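Long-range contacts in CocE/NonD family hydrolase (Staphylococcus aureus subsp. aureus COL, PDB 3III), which probably hydrolyses ester or amide bonds, as a CocE/NonD family member pairing an alpha/beta-hydrolase domain with a C-terminal domain rich in beta strands: residues Leu362-Glu367 / Val393-Thr398; Ala427-Leu432 / Glu507-Val512; Leu432-Asn437 / Leu502-Glu507; Gly450-Gly455 / Leu497-Leu502. All coordinates share one frame; numbering follows the deposited sequence. Where two conformers were deposited one is given.

Contact 1: Leu362-Glu367 / Val393-Thr398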
loop_
_atom_site.group_PDB
_atom_site.type_symbol
_atom_site.label_atom_id
_atom_site.label_comp_id
_atom_site.label_asym_id
_atom_site.label_seq_id
_atom_site.Cartn_x
_atom_site.Cartn_y
_atom_site.Cartn_z
ATOM N N LEU A 362 -26.834 3.106 -5.983
ATOM C CA LEU A 362 -27.359 4.409 -6.385
ATOM C C LEU A 362 -27.253 4.526 -7.932
ATOM O O LEU A 362 -26.148 4.456 -8.501
ATOM C CB LEU A 362 -26.578 5.519 -5.711
ATOM C CG LEU A 362 -26.782 5.681 -4.193
ATOM C CD1 LEU A 362 -25.717 6.722 -3.662
ATOM C CD2 LEU A 362 -28.211 6.117 -3.901
ATOM N N TYR A 363 -28.393 4.682 -8.598
ATOM C CA TYR A 363 -28.456 4.678 -10.065
ATOM C C TYR A 363 -28.150 6.049 -10.663
ATOM O O TYR A 363 -28.635 7.062 -10.178
ATOM C CB TYR A 363 -29.817 4.186 -10.529
ATOM C CG TYR A 363 -30.129 2.795 -10.015
ATOM C CD1 TYR A 363 -29.655 1.675 -10.665
ATOM C CD2 TYR A 363 -30.843 2.611 -8.843
ATOM C CE1 TYR A 363 -29.920 0.386 -10.175
ATOM C CE2 TYR A 363 -31.095 1.355 -8.349
ATOM C CZ TYR A 363 -30.641 0.252 -9.009
ATOM O OH TYR A 363 -30.912 -0.995 -8.522
ATOM N N LEU A 364 -27.285 6.063 -11.680
ATOM C CA LEU A 364 -26.855 7.304 -12.332
ATOM C C LEU A 364 -27.915 7.748 -13.318
ATOM O O LEU A 364 -28.506 6.908 -13.992
ATOM C CB LEU A 364 -25.594 7.071 -13.159
ATOM C CG LEU A 364 -24.262 7.132 -12.456
ATOM C CD1 LEU A 364 -24.164 6.057 -11.395
ATOM C CD2 LEU A 364 -23.179 7.032 -13.507
ATOM N N ASN A 365 -28.115 9.064 -13.426
ATOM C CA ASN A 365 -28.991 9.654 -14.438
ATOM C C ASN A 365 -28.139 10.684 -15.209
ATOM O O ASN A 365 -27.776 11.723 -14.649
ATOM C CB ASN A 365 -30.197 10.343 -13.770
ATOM C CG ASN A 365 -31.174 10.916 -14.783
ATOM O OD1 ASN A 365 -30.854 10.961 -15.955
ATOM N ND2 ASN A 365 -32.389 11.244 -14.356
ATOM N N ALA A 366 -27.856 10.416 -16.493
ATOM C CA ALA A 366 -27.018 11.292 -17.363
ATOM C C ALA A 366 -27.633 12.683 -17.667
ATOM O O ALA A 366 -26.889 13.642 -17.969
ATOM C CB ALA A 366 -26.689 10.566 -18.737
ATOM N N GLU A 367 -28.948 12.806 -17.544
ATOM C CA GLU A 367 -29.644 14.053 -17.897
ATOM C C GLU A 367 -29.495 15.156 -16.883
ATOM O O GLU A 367 -29.499 16.336 -17.233
ATOM C CB GLU A 367 -31.146 13.825 -18.053
ATOM C CG GLU A 367 -31.542 12.735 -19.024
ATOM C CD GLU A 367 -32.998 12.874 -19.500
ATOM O OE1 GLU A 367 -33.904 12.289 -18.861
ATOM O OE2 GLU A 367 -33.233 13.569 -20.510
ATOM N N VAL A 393 -17.928 13.994 -16.538
ATOM C CA VAL A 393 -19.342 13.975 -16.165
ATOM C C VAL A 393 -19.408 13.651 -14.692
ATOM O O VAL A 393 -18.575 12.897 -14.185
ATOM C CB VAL A 393 -20.171 12.974 -16.968
ATOM C CG1 VAL A 393 -20.277 13.418 -18.445
ATOM C CG2 VAL A 393 -19.631 11.570 -16.839
ATOM N N SER A 394 -20.393 14.200 -13.992
ATOM C CA SER A 394 -20.510 13.914 -12.591
ATOM C C SER A 394 -21.938 13.718 -12.111
ATOM O O SER A 394 -22.874 14.099 -12.779
ATOM C CB SER A 394 -19.771 14.961 -11.772
ATOM O OG SER A 394 -20.580 16.049 -11.497
ATOM N N PHE A 395 -22.065 13.051 -10.974
ATOM C CA PHE A 395 -23.335 12.572 -10.435
ATOM C C PHE A 395 -23.357 12.659 -8.933
ATOM O O PHE A 395 -22.455 12.137 -8.269
ATOM C CB PHE A 395 -23.532 11.123 -10.829
ATOM C CG PHE A 395 -23.403 10.885 -12.306
ATOM C CD1 PHE A 395 -24.518 10.978 -13.131
ATOM C CD2 PHE A 395 -22.166 10.619 -12.881
ATOM C CE1 PHE A 395 -24.429 10.806 -14.469
ATOM C CE2 PHE A 395 -22.068 10.468 -14.280
ATOM C CZ PHE A 395 -23.181 10.535 -15.063
ATOM N N LYS A 396 -24.407 13.252 -8.383
ATOM C CA LYS A 396 -24.420 13.601 -6.965
ATOM C C LYS A 396 -25.617 13.050 -6.242
ATOM O O LYS A 396 -26.716 12.982 -6.820
ATOM C CB LYS A 396 -24.445 15.090 -6.737
ATOM C CG LYS A 396 -23.245 15.828 -7.235
ATOM C CD LYS A 396 -23.539 17.319 -7.145
ATOM C CE LYS A 396 -22.322 18.118 -7.468
ATOM N NZ LYS A 396 -22.686 19.371 -8.157
ATOM N N TYR A 397 -25.380 12.718 -4.970
ATOM C CA TYR A 397 -26.401 12.359 -4.011
ATOM C C TYR A 397 -26.146 13.087 -2.672
ATOM O O TYR A 397 -25.069 13.007 -2.114
ATOM C CB TYR A 397 -26.372 10.847 -3.791
ATOM C CG TYR A 397 -27.395 10.374 -2.804
ATOM C CD1 TYR A 397 -28.709 10.174 -3.185
ATOM C CD2 TYR A 397 -27.045 10.177 -1.444
ATOM C CE1 TYR A 397 -29.686 9.785 -2.267
ATOM C CE2 TYR A 397 -28.010 9.802 -0.513
ATOM C CZ TYR A 397 -29.332 9.589 -0.941
ATOM O OH TYR A 397 -30.304 9.224 -0.053
ATOM N N THR A 398 -27.151 13.798 -2.174
ATOM C CA THR A 398 -27.067 14.491 -0.903
ATOM C C THR A 398 -27.753 13.639 0.156
ATOM O O THR A 398 -28.901 13.251 0.012
ATOM C CB THR A 398 -27.736 15.867 -1.011
ATOM O OG1 THR A 398 -26.950 16.672 -1.908
ATOM C CG2 THR A 398 -27.776 16.578 0.336
#
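Phe395 and Tyr397 reach out of one beta sheet and are met by Leu364 and Leu362 from another, the face-to-face packing of a beta sandwich. Strand 358-365 belongs to the eight-stranded antiparallel sheet of the C-terminal domain, and strand 392-398 is an outermost strand of its five-stranded sheet. The two short strand segments run at 136° to each other, with axes 7.6 Å apart at closest approach, so they meet mainly through side chains, backbone touching only at the Phe395 ring edge.

At the start of the second segment, Ser394 turns its CB away from strand 358-365, and its hydroxyl is hydrogen-bonded to Glu510 in the next strand. Phe395 then turns inward. Leu364 CD2 sits 3.7 Å from the centroid of the Phe395 ring and only 11° off its normal, a CH-pi contact over the middle of one face. At the edge of the same ring, Asn365 O lies 3.5 Å from Phe395 CE1, and Ala366 CA is beside that carbon at 3.9 Å. The chain is leaving its strand here: Asn365 OD1 accepts from Glu367 N at 3.1 Å, forming an Asx turn. Leu371 of strand 370-372 also packs on Phe395.

Past Lys396, whose side chain packs on Thr508 and Glu510 of strand 508-514, Tyr397 points inward again. With its CG anti to the backbone N (chi1 180°), Tyr397 presents that atom to Leu362 CD1 at 4.1 Å; the two side chains cross at about a right angle, and Leu362 CD2 lies over one face of the ring, displaced toward the rim and 4.1 Å from Tyr397 CD1.

Contact 2: Ala427-Leu432 / Glu507-Val512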
loop_
_atom_site.group_PDB
_atom_site.type_symbol
_atom_site.label_atom_id
_atom_site.label_comp_id
_atom_site.label_asym_id
_atom_site.label_seq_id
_atom_site.Cartn_x
_atom_site.Cartn_y
_atom_site.Cartn_z
ATOM N N ALA A 427 -12.158 7.165 -12.666
ATOM C CA ALA A 427 -13.267 7.371 -11.732
ATOM C C ALA A 427 -12.790 7.938 -10.435
ATOM O O ALA A 427 -11.666 7.663 -9.951
ATOM C CB ALA A 427 -14.002 6.108 -11.495
ATOM N N GLY A 428 -13.663 8.749 -9.835
ATOM C CA GLY A 428 -13.443 9.248 -8.533
ATOM C C GLY A 428 -14.689 9.452 -7.706
ATOM O O GLY A 428 -15.782 9.700 -8.243
ATOM N N ILE A 429 -14.522 9.276 -6.392
ATOM C CA ILE A 429 -15.562 9.609 -5.417
ATOM C C ILE A 429 -15.074 10.804 -4.624
ATOM O O ILE A 429 -13.933 10.786 -4.101
ATOM C CB ILE A 429 -15.807 8.462 -4.441
ATOM C CG1 ILE A 429 -16.087 7.174 -5.214
ATOM C CG2 ILE A 429 -16.999 8.816 -3.410
ATOM C CD1 ILE A 429 -17.344 7.270 -6.163
ATOM N N LYS A 430 -15.928 11.824 -4.525
ATOM C CA LYS A 430 -15.627 13.060 -3.755
ATOM C C LYS A 430 -16.739 13.252 -2.710
ATOM O O LYS A 430 -17.864 12.750 -2.883
ATOM C CB LYS A 430 -15.596 14.294 -4.676
ATOM C CG LYS A 430 -14.535 14.263 -5.719
ATOM C CD LYS A 430 -14.492 15.477 -6.609
ATOM C CE LYS A 430 -13.231 15.416 -7.483
ATOM N NZ LYS A 430 -11.950 15.552 -6.710
ATOM N N LYS A 431 -16.410 13.979 -1.646
ATOM C CA LYS A 431 -17.365 14.423 -0.656
ATOM C C LYS A 431 -17.412 15.910 -0.735
ATOM O O LYS A 431 -16.332 16.548 -0.826
ATOM C CB LYS A 431 -16.941 14.044 0.757
ATOM C CG LYS A 431 -18.038 14.494 1.781
ATOM C CD LYS A 431 -17.907 13.875 3.148
ATOM C CE LYS A 431 -17.274 14.755 4.175
ATOM N NZ LYS A 431 -17.540 14.376 5.586
ATOM N N LEU A 432 -18.638 16.466 -0.731
ATOM C CA LEU A 432 -18.847 17.880 -0.765
ATOM C C LEU A 432 -19.571 18.254 0.532
ATOM O O LEU A 432 -20.487 17.538 0.962
ATOM C CB LEU A 432 -19.684 18.320 -1.965
ATOM C CG LEU A 432 -19.404 17.775 -3.363
ATOM C CD1 LEU A 432 -20.315 18.499 -4.375
ATOM C CD2 LEU A 432 -17.945 18.003 -3.693
ATOM N N GLU A 507 -24.484 16.517 3.589
ATOM C CA GLU A 507 -23.280 16.404 2.776
ATOM C C GLU A 507 -23.577 15.576 1.528
ATOM O O GLU A 507 -24.561 14.858 1.493
ATOM C CB GLU A 507 -22.120 15.826 3.607
ATOM C CG GLU A 507 -21.655 16.825 4.713
ATOM C CD GLU A 507 -20.370 16.453 5.444
ATOM O OE1 GLU A 507 -20.151 15.274 5.807
ATOM O OE2 GLU A 507 -19.581 17.398 5.699
ATOM N N THR A 508 -22.704 15.660 0.528
ATOM C CA THR A 508 -22.946 15.046 -0.785
ATOM C C THR A 508 -21.836 14.124 -1.212
ATOM O O THR A 508 -20.680 14.443 -1.037
ATOM C CB THR A 508 -23.048 16.177 -1.783
ATOM O OG1 THR A 508 -24.159 17.004 -1.384
ATOM C CG2 THR A 508 -23.254 15.663 -3.276
ATOM N N LEU A 509 -22.187 13.011 -1.824
ATOM C CA LEU A 509 -21.227 12.168 -2.507
ATOM C C LEU A 509 -21.348 12.462 -3.962
ATOM O O LEU A 509 -22.482 12.595 -4.525
ATOM C CB LEU A 509 -21.539 10.682 -2.211
ATOM C CG LEU A 509 -20.670 9.641 -2.930
ATOM C CD1 LEU A 509 -20.610 8.294 -2.125
ATOM C CD2 LEU A 509 -21.133 9.392 -4.351
ATOM N N GLU A 510 -20.201 12.582 -4.599
ATOM C CA GLU A 510 -20.134 12.875 -6.020
ATOM C C GLU A 510 -19.261 11.850 -6.714
ATOM O O GLU A 510 -18.122 11.611 -6.307
ATOM C CB GLU A 510 -19.573 14.258 -6.265
ATOM C CG GLU A 510 -19.575 14.690 -7.740
ATOM C CD GLU A 510 -18.906 16.053 -7.929
ATOM O OE1 GLU A 510 -17.964 16.391 -7.165
ATOM O OE2 GLU A 510 -19.325 16.789 -8.830
ATOM N N VAL A 511 -19.820 11.223 -7.741
ATOM C CA VAL A 511 -19.056 10.411 -8.649
ATOM C C VAL A 511 -18.595 11.297 -9.804
ATOM O O VAL A 511 -19.411 11.987 -10.397
ATOM C CB VAL A 511 -19.930 9.308 -9.283
ATOM C CG1 VAL A 511 -19.181 8.700 -10.471
ATOM C CG2 VAL A 511 -20.263 8.283 -8.293
ATOM N N VAL A 512 -17.324 11.190 -10.196
ATOM C CA VAL A 512 -16.782 11.901 -11.339
ATOM C C VAL A 512 -16.206 10.836 -12.287
ATOM O O VAL A 512 -15.537 9.908 -11.838
ATOM C CB VAL A 512 -15.634 12.826 -10.928
ATOM C CG1 VAL A 512 -15.008 13.508 -12.152
ATOM C CG2 VAL A 512 -16.092 13.843 -9.868
HETATM O O HOH W 1 -17.459 17.118 7.194
#
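Lys430 and Glu510 form the middle of three antiparallel hydrogen-bonded pairs that join strands 424-432 and 508-514 in the five-stranded sheet. Lys430 N gives to Glu510 O at 2.8 Å, and Glu510 N answers to Lys430 O at 2.9 Å. Gly428 with Val512 and Leu432 with Thr508 repeat this on either side.

On the face bearing Ile429, Leu509 and Val511, apolar branches pack together: Ile429 CG2 meets Leu509 CG and Ile429 CD1 meets Val511 CG2, both at 3.8 Å. Leu554 of the facing sheet packs on all three. On the other face, Lys430 and Glu510 run side by side, touching through Lys430 CD and Glu510 OE1 at 3.6 Å. Their charged ends separate, Lys430 NZ going to Glu438 and Gln451, Glu510 OE2 to Ser394.

Lys431, paired with Leu509 on that first face, bends at chi3 (100°), and its NZ bonds Glu507 OE1, just before strand 508-514, at 2.8 Å from above the carboxylate plane. A water accepts from Lys431 NZ and donates to Glu507 OE2; Asp339 and Leu502 O also hold NZ. Two carboxylates, a carbonyl and a water would help to keep this ammonium charged and probably offset part of its burial cost.

Contact 3: Leu432-Asn437 / Leu502-Glu507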
loop_
_atom_site.group_PDB
_atom_site.type_symbol
_atom_site.label_atom_id
_atom_site.label_comp_id
_atom_site.label_asym_id
_atom_site.label_seq_id
_atom_site.Cartn_x
_atom_site.Cartn_y
_atom_site.Cartn_z
ATOM N N LEU A 432 -18.638 16.466 -0.731
ATOM C CA LEU A 432 -18.847 17.880 -0.765
ATOM C C LEU A 432 -19.571 18.254 0.532
ATOM O O LEU A 432 -20.487 17.538 0.962
ATOM C CB LEU A 432 -19.684 18.320 -1.965
ATOM C CG LEU A 432 -19.404 17.775 -3.363
ATOM C CD1 LEU A 432 -20.315 18.499 -4.375
ATOM C CD2 LEU A 432 -17.945 18.003 -3.693
ATOM N N ASP A 433 -19.146 19.352 1.149
ATOM C CA ASP A 433 -19.653 19.678 2.483
ATOM C C ASP A 433 -21.018 20.332 2.280
ATOM O O ASP A 433 -21.478 20.423 1.148
ATOM C CB ASP A 433 -18.694 20.550 3.316
ATOM C CG ASP A 433 -18.359 21.857 2.669
ATOM O OD1 ASP A 433 -19.158 22.379 1.850
ATOM O OD2 ASP A 433 -17.266 22.378 2.994
ATOM N N ARG A 434 -21.643 20.779 3.366
ATOM C CA ARG A 434 -22.960 21.389 3.291
ATOM C C ARG A 434 -22.980 22.717 2.547
ATOM O O ARG A 434 -24.028 23.162 2.192
ATOM C CB ARG A 434 -23.535 21.585 4.662
ATOM C CG ARG A 434 -23.823 20.297 5.380
ATOM C CD ARG A 434 -23.789 20.533 6.878
ATOM N NE ARG A 434 -24.335 19.369 7.572
ATOM C CZ ARG A 434 -24.024 19.033 8.799
ATOM N NH1 ARG A 434 -23.169 19.780 9.495
ATOM N NH2 ARG A 434 -24.568 17.960 9.332
ATOM N N ARG A 435 -21.826 23.354 2.356
ATOM C CA ARG A 435 -21.758 24.549 1.522
ATOM C C ARG A 435 -21.579 24.198 0.040
ATOM O O ARG A 435 -21.653 25.087 -0.796
ATOM C CB ARG A 435 -20.602 25.449 1.947
ATOM C CG ARG A 435 -20.947 26.438 3.059
ATOM C CD ARG A 435 -20.169 26.190 4.337
ATOM N NE ARG A 435 -20.963 25.488 5.340
ATOM C CZ ARG A 435 -20.654 24.291 5.853
ATOM N NH1 ARG A 435 -21.443 23.748 6.778
ATOM N NH2 ARG A 435 -19.553 23.653 5.463
ATOM N N GLY A 436 -21.335 22.928 -0.276
ATOM C CA GLY A 436 -21.121 22.484 -1.661
ATOM C C GLY A 436 -19.660 22.470 -2.063
ATOM O O GLY A 436 -19.380 22.250 -3.190
ATOM N N ASN A 437 -18.731 22.655 -1.115
ATOM C CA ASN A 437 -17.282 22.610 -1.352
ATOM C C ASN A 437 -16.652 21.274 -1.075
ATOM O O ASN A 437 -17.033 20.606 -0.127
ATOM C CB ASN A 437 -16.615 23.655 -0.483
ATOM C CG ASN A 437 -17.053 25.044 -0.859
ATOM O OD1 ASN A 437 -17.257 25.328 -2.046
ATOM N ND2 ASN A 437 -17.256 25.900 0.127
ATOM N N LEU A 502 -17.288 9.232 6.575
ATOM C CA LEU A 502 -18.594 9.691 7.043
ATOM C C LEU A 502 -19.122 10.722 6.061
ATOM O O LEU A 502 -18.366 11.668 5.674
ATOM C CB LEU A 502 -18.449 10.420 8.387
ATOM C CG LEU A 502 -19.644 11.098 9.045
ATOM C CD1 LEU A 502 -20.759 10.058 9.326
ATOM C CD2 LEU A 502 -19.105 11.771 10.362
ATOM N N PHE A 503 -20.395 10.576 5.682
ATOM C CA PHE A 503 -21.113 11.630 4.975
ATOM C C PHE A 503 -22.194 12.063 5.933
ATOM O O PHE A 503 -23.094 11.278 6.241
ATOM C CB PHE A 503 -21.701 11.095 3.623
ATOM C CG PHE A 503 -20.665 10.737 2.620
ATOM C CD1 PHE A 503 -20.331 11.622 1.587
ATOM C CD2 PHE A 503 -19.940 9.565 2.734
ATOM C CE1 PHE A 503 -19.353 11.311 0.676
ATOM C CE2 PHE A 503 -18.932 9.253 1.819
ATOM C CZ PHE A 503 -18.630 10.117 0.806
ATOM N N LYS A 504 -22.079 13.265 6.493
ATOM C CA LYS A 504 -23.082 13.779 7.418
ATOM C C LYS A 504 -24.338 14.182 6.683
ATOM O O LYS A 504 -24.303 14.461 5.511
ATOM C CB LYS A 504 -22.561 14.993 8.200
ATOM C CG LYS A 504 -21.299 14.737 9.084
ATOM C CD LYS A 504 -20.814 16.110 9.642
ATOM C CE LYS A 504 -19.864 15.966 10.813
ATOM N NZ LYS A 504 -19.591 17.332 11.423
ATOM N N GLN A 505 -25.464 14.234 7.397
ATOM C CA GLN A 505 -26.699 14.740 6.849
ATOM C C GLN A 505 -26.425 16.069 6.199
ATOM O O GLN A 505 -25.824 16.950 6.836
ATOM C CB GLN A 505 -27.727 14.966 8.002
ATOM C CG GLN A 505 -28.994 15.685 7.514
ATOM C CD GLN A 505 -29.951 15.925 8.667
ATOM O OE1 GLN A 505 -29.526 16.064 9.838
ATOM N NE2 GLN A 505 -31.241 15.995 8.352
ATOM N N GLY A 506 -26.867 16.235 4.946
ATOM C CA GLY A 506 -26.615 17.475 4.218
ATOM C C GLY A 506 -25.373 17.486 3.366
ATOM O O GLY A 506 -25.188 18.368 2.512
ATOM N N GLU A 507 -24.484 16.517 3.589
ATOM C CA GLU A 507 -23.280 16.404 2.776
ATOM C C GLU A 507 -23.577 15.576 1.528
ATOM O O GLU A 507 -24.561 14.858 1.493
ATOM C CB GLU A 507 -22.120 15.826 3.607
ATOM C CG GLU A 507 -21.655 16.825 4.713
ATOM C CD GLU A 507 -20.370 16.453 5.444
ATOM O OE1 GLU A 507 -20.151 15.274 5.807
ATOM O OE2 GLU A 507 -19.581 17.398 5.699
HETATM O O HOH W 2 -23.594 19.136 -0.020
HETATM O O HOH W 3 -20.600 19.842 5.822
#
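Arg434 lays the start of its side chain on the turn at 504-507: CG packs 3.7 Å from Gly506 O and also touches CG of Glu507, the buried residue of this contact. Here, beside Glu507, the packing is tight; farther out along the arginine the contact becomes an exposed rim. The chain is extended from CG to NE and presents the guanidinium side-on, NE donating at 2.9 Å to Gln505 O (148° at the hydrogen) and NH2 donating to the same Gln505 O at 3.0 Å (143°). The oxygen lies close to the guanidinium plane, so the pair of bonds fixes how the group is rotated. Lys504 crosses the arginine at about a right angle, its CB against NH2.

Two tight turns meet in this way at one end of the five-stranded sheet: a type I turn from Asp433 to Gly436, following strand 424-432, and a type II turn from Lys504 to Glu507, leading from strand 490-503 into strand 508-514. Each is braced by an acid. Glu507 OE1, already paired with Lys431, accepts from Lys504 N at 2.9 Å across its own turn. Asp433 has CG between the backbone N and the carbonyl carbon (chi1 58°), and its OD1 takes the N-H of Asn437 from above the carboxylate plane.

Elsewhere the turns are joined through water. One water donates to Asp433 O at 2.7 Å and to Gly506 O at 3.1 Å. Another accepts from Arg434 N at 2.8 Å and donates to Glu507 OE2 at 2.7 Å, linking the arginine's backbone to the acid.

Contact 4: Gly450-Gly455 / Leu497-Leu502; sequences GQVATG and LPSGTL
A classic beta bulge in strand 447-458, where Val452 and Ala453 both face Ile429 of the neighbouring strand, meets strand 490-503 through Ser499, Thr501 and Leu497. The two strands belong to different sheets of the C-terminal beta sandwich. Their short segments run nearly antiparallel (172°) with axes 6.6 Å apart at closest approach, and one backbone bond joins them: Leu497 N donates to Thr454 O at 3.1 Å, straight at the hydrogen (168°) but from above the carbonyl plane. Leu497 CG also rests against that oxygen, 3.6 Å from Thr454 O.

Next to this bond, Ala453 CB points at strand 490-503 and lies 3.7 Å from Ser499 OG. Ser499 CB in turn sits 3.3 Å from Val452 O. That carbonyl is hydrogen-bonded to Arg338 and to Gln271, which comes from the loop ahead of helix 275-284; Leu497 packs on the same loop and helix, so this edge of the sandwich abuts the hydrolase domain. Arg338 also bonds Gly500 O and the hydroxyl of Thr501, tying the bulge to the strand beside it. At the far end the two methyls of Val452 divide: CG2 meets Thr501 CG2 at 4.1 Å, while Val452 CG1 lies 3.4 Å from Thr501 OG1.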
loop_
_atom_site.group_PDB
_atom_site.type_symbol
_atom_site.label_atom_id
_atom_site.label_comp_id
_atom_site.label_asym_id
_atom_site.label_seq_id
_atom_site.Cartn_x
_atom_site.Cartn_y
_atom_site.Cartn_z
ATOM N N GLY A 450 -6.577 15.490 -1.848
ATOM C CA GLY A 450 -7.140 14.314 -2.397
ATOM C C GLY A 450 -8.630 14.160 -2.166
ATOM O O GLY A 450 -9.320 15.042 -1.651
ATOM N N GLN A 451 -9.130 12.996 -2.554
ATOM C CA GLN A 451 -10.558 12.769 -2.589
ATOM C C GLN A 451 -10.887 11.532 -1.755
ATOM O O GLN A 451 -10.083 11.078 -0.961
ATOM C CB GLN A 451 -11.060 12.708 -4.050
ATOM C CG GLN A 451 -10.604 11.491 -4.871
ATOM C CD GLN A 451 -10.917 11.622 -6.435
ATOM O OE1 GLN A 451 -11.489 12.594 -6.867
ATOM N NE2 GLN A 451 -10.523 10.622 -7.223
ATOM N N VAL A 452 -12.095 11.044 -1.854
ATOM C CA VAL A 452 -12.543 9.923 -1.003
ATOM C C VAL A 452 -12.013 8.595 -1.508
ATOM O O VAL A 452 -11.434 7.803 -0.755
ATOM C CB VAL A 452 -14.065 9.851 -0.973
ATOM C CG1 VAL A 452 -14.627 8.503 -0.354
ATOM C CG2 VAL A 452 -14.660 11.050 -0.238
ATOM N N ALA A 453 -12.255 8.334 -2.777
ATOM C CA ALA A 453 -11.821 7.084 -3.429
ATOM C C ALA A 453 -11.523 7.320 -4.912
ATOM O O ALA A 453 -12.110 8.177 -5.555
ATOM C CB ALA A 453 -12.901 5.999 -3.253
ATOM N N THR A 454 -10.614 6.508 -5.428
ATOM C CA THR A 454 -10.194 6.572 -6.794
ATOM C C THR A 454 -10.249 5.170 -7.420
ATOM O O THR A 454 -9.958 4.095 -6.762
ATOM C CB THR A 454 -8.789 7.211 -6.817
ATOM O OG1 THR A 454 -8.849 8.470 -6.098
ATOM C CG2 THR A 454 -8.237 7.477 -8.263
ATOM N N GLY A 455 -10.524 5.151 -8.725
ATOM C CA GLY A 455 -10.359 3.929 -9.522
ATOM C C GLY A 455 -10.140 4.192 -11.011
ATOM O O GLY A 455 -10.399 5.287 -11.491
ATOM N N LEU A 497 -11.162 1.869 -4.999
ATOM C CA LEU A 497 -10.335 1.234 -4.010
ATOM C C LEU A 497 -10.910 1.524 -2.636
ATOM O O LEU A 497 -11.672 2.506 -2.463
ATOM C CB LEU A 497 -8.918 1.749 -4.152
ATOM C CG LEU A 497 -8.247 1.236 -5.452
ATOM C CD1 LEU A 497 -6.857 1.874 -5.496
ATOM C CD2 LEU A 497 -8.158 -0.302 -5.548
ATOM N N PRO A 498 -10.589 0.650 -1.653
ATOM C CA PRO A 498 -11.233 0.727 -0.323
ATOM C C PRO A 498 -11.005 2.081 0.369
ATOM O O PRO A 498 -9.883 2.609 0.354
ATOM C CB PRO A 498 -10.539 -0.368 0.469
ATOM C CG PRO A 498 -10.081 -1.372 -0.603
ATOM C CD PRO A 498 -9.726 -0.541 -1.768
ATOM N N SER A 499 -12.101 2.619 0.918
ATOM C CA SER A 499 -12.121 3.915 1.581
ATOM C C SER A 499 -13.108 3.877 2.771
ATOM O O SER A 499 -13.987 3.066 2.804
ATOM C CB SER A 499 -12.508 4.993 0.572
ATOM O OG SER A 499 -13.841 4.883 0.191
ATOM N N GLY A 500 -12.880 4.727 3.756
ATOM C CA GLY A 500 -13.735 4.831 4.947
ATOM C C GLY A 500 -14.048 6.264 5.246
ATOM O O GLY A 500 -13.146 7.033 5.617
ATOM N N THR A 501 -15.327 6.630 5.177
ATOM C CA THR A 501 -15.716 8.032 5.197
ATOM C C THR A 501 -17.108 8.206 5.744
ATOM O O THR A 501 -17.995 7.384 5.432
ATOM C CB THR A 501 -15.672 8.600 3.731
ATOM O OG1 THR A 501 -14.547 8.021 3.061
ATOM C CG2 THR A 501 -15.587 10.166 3.690
ATOM N N LEU A 502 -17.288 9.232 6.575
ATOM C CA LEU A 502 -18.594 9.691 7.043
ATOM C C LEU A 502 -19.122 10.722 6.061
ATOM O O LEU A 502 -18.366 11.668 5.674
ATOM C CB LEU A 502 -18.449 10.420 8.387
ATOM C CG LEU A 502 -19.644 11.098 9.045
ATOM C CD1 LEU A 502 -20.759 10.058 9.326
ATOM C CD2 LEU A 502 -19.105 11.771 10.362
#

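All four contacts lie in the C-terminal domain, on the same side of the chain's centre. Contact 1 comes first along the chain and is complete before the others begin. Contact 4 then sits within the span of contact 3, and contact 3 within that of contact 2. Contact 2 is central, its centre 9 to 10 Å from the other three, which are 15 to 17 Å from one another. It joins two inner strands of the five-stranded sheet; strands 392-398 and 447-458 flank them. Contacts 1 and 4 pack that sheet against the eight-stranded one, and contact 3 joins loops at its end, so chain segments distant in sequence close one sandwich.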